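Local coordinates for GTP-binding protein (Sulfolobus solfataricus P2, PDB 2QTF) that hydrolyses GTP specifically and associates with the 50S ribosomal subunit, with a possible role in protein synthesis or ribosome biogenesis, at residues V297-I302 / G307-K312; L263-T268 / N272-T277. One frame throughout, in Å; residues are numbered along the deposited sequence.

In the fold
Interactions 1 and 2 are successive strand-helix contacts in the G domain of this GTPase, repeating the unit from which an alpha/beta sheet of this kind is built. Strands 260-266 and 295-300 are neighbours in one sheet, and each packs against the helix that follows it, so helix 271-288 leads from interaction 2 into interaction 1. Their centres lie about 9 Å apart, and the S267 OG to N300 O hydrogen bond ties the chain just past the first strand to the end of the second. Both are apolar across the interface. Interaction 2 is wholly buried and comes down to one tight methyl pair; interaction 1 is partly buried, spreads over looser contacts and reaches the segment inferred to bind GTP.

Interaction 1 of 2, residues V297-I302 / G307-K312; sequences VTLNKI and GDLYKK
L299 and I302 carry the strand-side half of this contact, meeting L309 and K312 in the first turn of helix 309-323. The buried L299, on the last part of strand 295-300, reaches toward the helix with CG anti to the backbone N (chi1 -172°), an orientation that carries the CD2 methyl to K312. There CD2 lies 4.0 Å from K312 CB, and the two side chains cross at about a right angle. Only the root of the lysine takes part: its bent chain leads away, and NZ hydrogen-bonds to F269 O. The same L299 methyl also borders L309 CD1 more loosely, at 4.3 Å.

N300, which ends the strand, and K301 just after it face other partners instead of the helix. N300 OD1 accepts from A335 N while its ND2 donates to S190 O, and K301 NZ bonds to N189 O.

I302 then returns to the interface. Its CG2 touches L309 CD1 at 3.7 Å, and CD1 approaches L309 CD2 at 4.1 Å, so both branches of the isoleucine engage the forked end of the leucine. On the helix side, D308 occupies the N-cap; its OD2 accepts weak bonds from Y310 N and K311 N, at the start of the turn that presents L309.

The arrangement is the strand-to-helix half of a right-handed beta-alpha-beta crossover, and its N300-K301-I302 corner belongs to the NKxD guanine-recognition motif of P-loop GTPases, inferred to bind GTP here.

Interaction 2 of 2, residues L263-T268 / N272-T277; sequences LVIDST and NLLIET
In the beta-alpha-beta unit formed by strand 260-266, helix 271-288 and strand 295-300, the first strand meets its helix through I265 and L274. The methyl CG2 of I265 and CD1 of L274 stand 3.3 Å apart, closer than ordinary van der Waals contact, and mark a tight spot in a buried interface. The two side chains cross obliquely. The chi1 of I265 (-54°) swings CG2 to the side opposite its backbone N, which directs that branch at the leucine. L274 CD1 also lies 3.6 Å from D266 O, so this one methyl touches both side chain and backbone of the strand end.

Just past the strand the chain is shaped by an Asx turn. D266 OD1 accepts from T268 N at 2.8 Å and from T268 OG1 at 2.7 Å, both donors coming from the same face of the carboxylate; the hydroxyl arrives on the syn side, 33° out of plane. The second carboxylate oxygen, OD2, makes a long, weak ion pair with K301 NZ.

On the helix, T277 directs its CB toward the strand but turns OG1 back to L273 O, 2.8 Å away. That carbonyl also accepts from T277 N, and the two donors reach it from opposite faces, satisfying the buried hydroxyl within the helix itself. The side chain of L274 also touches K312 and V316 of helix 309-323, wedged between strand and neighbouring helix as in the layered alpha/beta core of a P-loop GTPase domain.

Interaction 1 of 2, residues V297-I302 / G307-K312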
# COMPACT_ATOMS: atom_id res chain seq x y z
N VAL A 297 -0.50 18.65 -3.32
CA VAL A 297 -1.66 17.79 -3.25
C VAL A 297 -2.13 17.63 -4.67
O VAL A 297 -2.31 18.63 -5.41
CB VAL A 297 -2.86 18.40 -2.34
CG1 VAL A 297 -4.03 17.43 -2.36
CG2 VAL A 297 -2.36 18.76 -0.92
N THR A 298 -2.34 16.37 -5.10
CA THR A 298 -2.87 16.20 -6.42
C THR A 298 -4.25 15.55 -6.32
O THR A 298 -4.37 14.39 -5.93
CB THR A 298 -1.95 15.35 -7.35
OG1 THR A 298 -1.83 14.03 -6.83
CG2 THR A 298 -0.56 15.95 -7.51
N LEU A 299 -5.25 16.29 -6.73
CA LEU A 299 -6.59 15.79 -6.86
C LEU A 299 -6.74 15.02 -8.16
O LEU A 299 -6.76 15.59 -9.25
CB LEU A 299 -7.57 17.02 -6.77
CG LEU A 299 -9.04 16.78 -6.70
CD1 LEU A 299 -9.28 15.74 -5.46
CD2 LEU A 299 -9.72 18.16 -6.49
N ASN A 300 -6.76 13.69 -8.03
CA ASN A 300 -6.61 12.78 -9.13
C ASN A 300 -7.96 12.19 -9.59
O ASN A 300 -8.97 12.41 -8.91
CB ASN A 300 -5.67 11.63 -8.69
CG ASN A 300 -5.19 10.76 -9.86
OD1 ASN A 300 -4.98 11.22 -10.99
ND2 ASN A 300 -5.05 9.49 -9.60
N LYS A 301 -7.93 11.53 -10.76
CA LYS A 301 -9.04 10.80 -11.41
C LYS A 301 -10.12 11.77 -11.84
O LYS A 301 -11.32 11.39 -11.90
CB LYS A 301 -9.64 9.77 -10.43
CG LYS A 301 -8.66 8.78 -9.92
CD LYS A 301 -9.45 7.61 -9.24
CE LYS A 301 -8.46 6.66 -8.66
NZ LYS A 301 -9.11 5.35 -8.21
N ILE A 302 -9.73 13.02 -12.16
CA ILE A 302 -10.68 14.07 -12.45
C ILE A 302 -11.50 13.79 -13.73
O ILE A 302 -12.54 14.45 -13.95
CB ILE A 302 -10.01 15.46 -12.64
CG1 ILE A 302 -9.12 15.50 -13.98
CG2 ILE A 302 -9.39 15.96 -11.26
CD1 ILE A 302 -8.45 16.91 -14.26
N GLY A 307 -19.21 16.17 -12.70
CA GLY A 307 -19.50 17.00 -11.53
C GLY A 307 -18.71 18.29 -11.55
O GLY A 307 -18.14 18.68 -12.59
N ASP A 308 -18.66 18.97 -10.42
CA ASP A 308 -18.05 20.30 -10.40
C ASP A 308 -16.60 20.19 -9.86
O ASP A 308 -16.33 20.25 -8.65
CB ASP A 308 -18.90 21.30 -9.60
CG ASP A 308 -18.56 22.79 -9.91
OD1 ASP A 308 -19.44 23.66 -9.66
OD2 ASP A 308 -17.45 23.13 -10.38
N LEU A 309 -15.68 20.06 -10.80
CA LEU A 309 -14.26 20.08 -10.45
C LEU A 309 -13.80 21.31 -9.68
O LEU A 309 -13.10 21.16 -8.70
CB LEU A 309 -13.38 19.81 -11.67
CG LEU A 309 -11.85 19.86 -11.52
CD1 LEU A 309 -11.43 18.93 -10.40
CD2 LEU A 309 -11.29 19.43 -12.85
N TYR A 310 -14.18 22.54 -10.09
CA TYR A 310 -13.61 23.70 -9.41
C TYR A 310 -14.08 23.81 -7.95
O TYR A 310 -13.31 24.28 -7.09
CB TYR A 310 -13.79 25.02 -10.17
CG TYR A 310 -12.68 25.38 -11.25
CD1 TYR A 310 -11.72 24.40 -11.72
CD2 TYR A 310 -12.62 26.70 -11.79
CE1 TYR A 310 -10.71 24.75 -12.70
CE2 TYR A 310 -11.64 27.07 -12.77
CZ TYR A 310 -10.68 26.10 -13.23
OH TYR A 310 -9.73 26.53 -14.20
N LYS A 311 -15.29 23.38 -7.65
CA LYS A 311 -15.70 23.35 -6.24
C LYS A 311 -14.91 22.33 -5.37
O LYS A 311 -14.53 22.61 -4.24
CB LYS A 311 -17.21 23.10 -6.10
CG LYS A 311 -18.05 24.34 -6.32
CD LYS A 311 -19.57 24.06 -6.06
CE LYS A 311 -20.50 25.28 -6.54
NZ LYS A 311 -21.72 25.57 -5.65
N LYS A 312 -14.66 21.15 -5.92
CA LYS A 312 -13.81 20.13 -5.27
C LYS A 312 -12.46 20.71 -5.03
O LYS A 312 -11.96 20.67 -3.94
CB LYS A 312 -13.68 18.90 -6.16
CG LYS A 312 -14.97 18.20 -6.31
CD LYS A 312 -14.77 16.73 -6.24
CE LYS A 312 -15.90 16.05 -6.88
NZ LYS A 312 -16.42 15.07 -5.96

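Interaction 2 of 2, residues L263-T268 / N272-T277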
# COMPACT_ATOMS: atom_id res chain seq x y z
N LEU A 263 0.67 14.31 -2.15
CA LEU A 263 -0.49 13.65 -1.58
C LEU A 263 -1.56 13.52 -2.59
O LEU A 263 -2.08 14.50 -3.17
CB LEU A 263 -1.07 14.42 -0.38
CG LEU A 263 -2.36 13.90 0.23
CD1 LEU A 263 -2.14 12.55 0.96
CD2 LEU A 263 -2.84 14.98 1.33
N VAL A 264 -1.90 12.28 -2.83
CA VAL A 264 -2.82 11.94 -3.91
C VAL A 264 -4.21 11.73 -3.31
O VAL A 264 -4.35 11.00 -2.30
CB VAL A 264 -2.39 10.67 -4.73
CG1 VAL A 264 -3.22 10.49 -5.97
CG2 VAL A 264 -0.88 10.69 -5.17
N ILE A 265 -5.22 12.34 -3.92
CA ILE A 265 -6.64 12.34 -3.35
C ILE A 265 -7.57 11.98 -4.46
O ILE A 265 -7.49 12.58 -5.57
CB ILE A 265 -7.06 13.73 -2.77
CG1 ILE A 265 -6.01 14.18 -1.74
CG2 ILE A 265 -8.47 13.61 -2.09
CD1 ILE A 265 -6.04 13.27 -0.34
N ASP A 266 -8.39 10.94 -4.23
CA ASP A 266 -9.43 10.59 -5.19
C ASP A 266 -10.50 11.69 -5.39
O ASP A 266 -11.40 11.81 -4.56
CB ASP A 266 -10.03 9.23 -4.80
CG ASP A 266 -10.98 8.69 -5.85
OD1 ASP A 266 -11.44 9.44 -6.78
OD2 ASP A 266 -11.28 7.51 -5.72
N SER A 267 -10.51 12.40 -6.53
CA SER A 267 -11.54 13.45 -6.73
C SER A 267 -12.99 12.90 -6.91
O SER A 267 -13.94 13.70 -6.92
CB SER A 267 -11.24 14.28 -8.05
OG SER A 267 -11.42 13.44 -9.17
N THR A 268 -13.17 11.61 -7.14
CA THR A 268 -14.51 11.10 -7.40
C THR A 268 -15.29 10.98 -6.08
O THR A 268 -16.50 10.71 -6.09
CB THR A 268 -14.50 9.77 -8.11
OG1 THR A 268 -13.97 8.74 -7.27
CG2 THR A 268 -13.59 9.86 -9.36
N ASN A 272 -18.29 15.13 1.37
CA ASN A 272 -18.09 14.73 2.78
C ASN A 272 -16.95 13.68 2.94
O ASN A 272 -16.16 13.77 3.85
CB ASN A 272 -19.43 14.33 3.48
CG ASN A 272 -20.48 15.59 3.58
OD1 ASN A 272 -21.66 15.48 3.22
ND2 ASN A 272 -19.98 16.77 4.00
N LEU A 273 -16.89 12.72 2.03
CA LEU A 273 -15.84 11.71 2.01
C LEU A 273 -14.47 12.37 1.67
O LEU A 273 -13.43 11.98 2.17
CB LEU A 273 -16.18 10.57 1.05
CG LEU A 273 -15.26 9.33 1.01
CD1 LEU A 273 -14.95 8.71 2.40
CD2 LEU A 273 -15.78 8.27 0.11
N LEU A 274 -14.47 13.36 0.79
CA LEU A 274 -13.24 14.04 0.43
C LEU A 274 -12.74 14.71 1.69
O LEU A 274 -11.55 14.71 2.05
CB LEU A 274 -13.61 15.08 -0.66
CG LEU A 274 -12.70 15.59 -1.72
CD1 LEU A 274 -11.65 14.52 -2.19
CD2 LEU A 274 -13.55 16.22 -2.85
N ILE A 275 -13.68 15.29 2.43
CA ILE A 275 -13.23 16.01 3.65
C ILE A 275 -12.59 15.04 4.66
O ILE A 275 -11.55 15.31 5.25
CB ILE A 275 -14.44 16.74 4.34
CG1 ILE A 275 -14.85 17.98 3.52
CG2 ILE A 275 -14.07 17.16 5.77
CD1 ILE A 275 -16.24 18.44 3.90
N GLU A 276 -13.28 13.96 4.88
CA GLU A 276 -12.83 12.89 5.80
C GLU A 276 -11.49 12.34 5.32
O GLU A 276 -10.59 12.09 6.11
CB GLU A 276 -13.83 11.70 5.79
CG GLU A 276 -15.25 12.02 6.38
CD GLU A 276 -16.20 10.75 6.28
OE1 GLU A 276 -15.59 9.62 6.23
OE2 GLU A 276 -17.51 10.86 6.24
N THR A 277 -11.37 12.07 4.03
CA THR A 277 -10.06 11.50 3.52
C THR A 277 -8.88 12.45 3.78
O THR A 277 -7.77 12.08 4.21
CB THR A 277 -10.22 11.13 2.03
OG1 THR A 277 -11.32 10.22 1.97
CG2 THR A 277 -9.02 10.32 1.52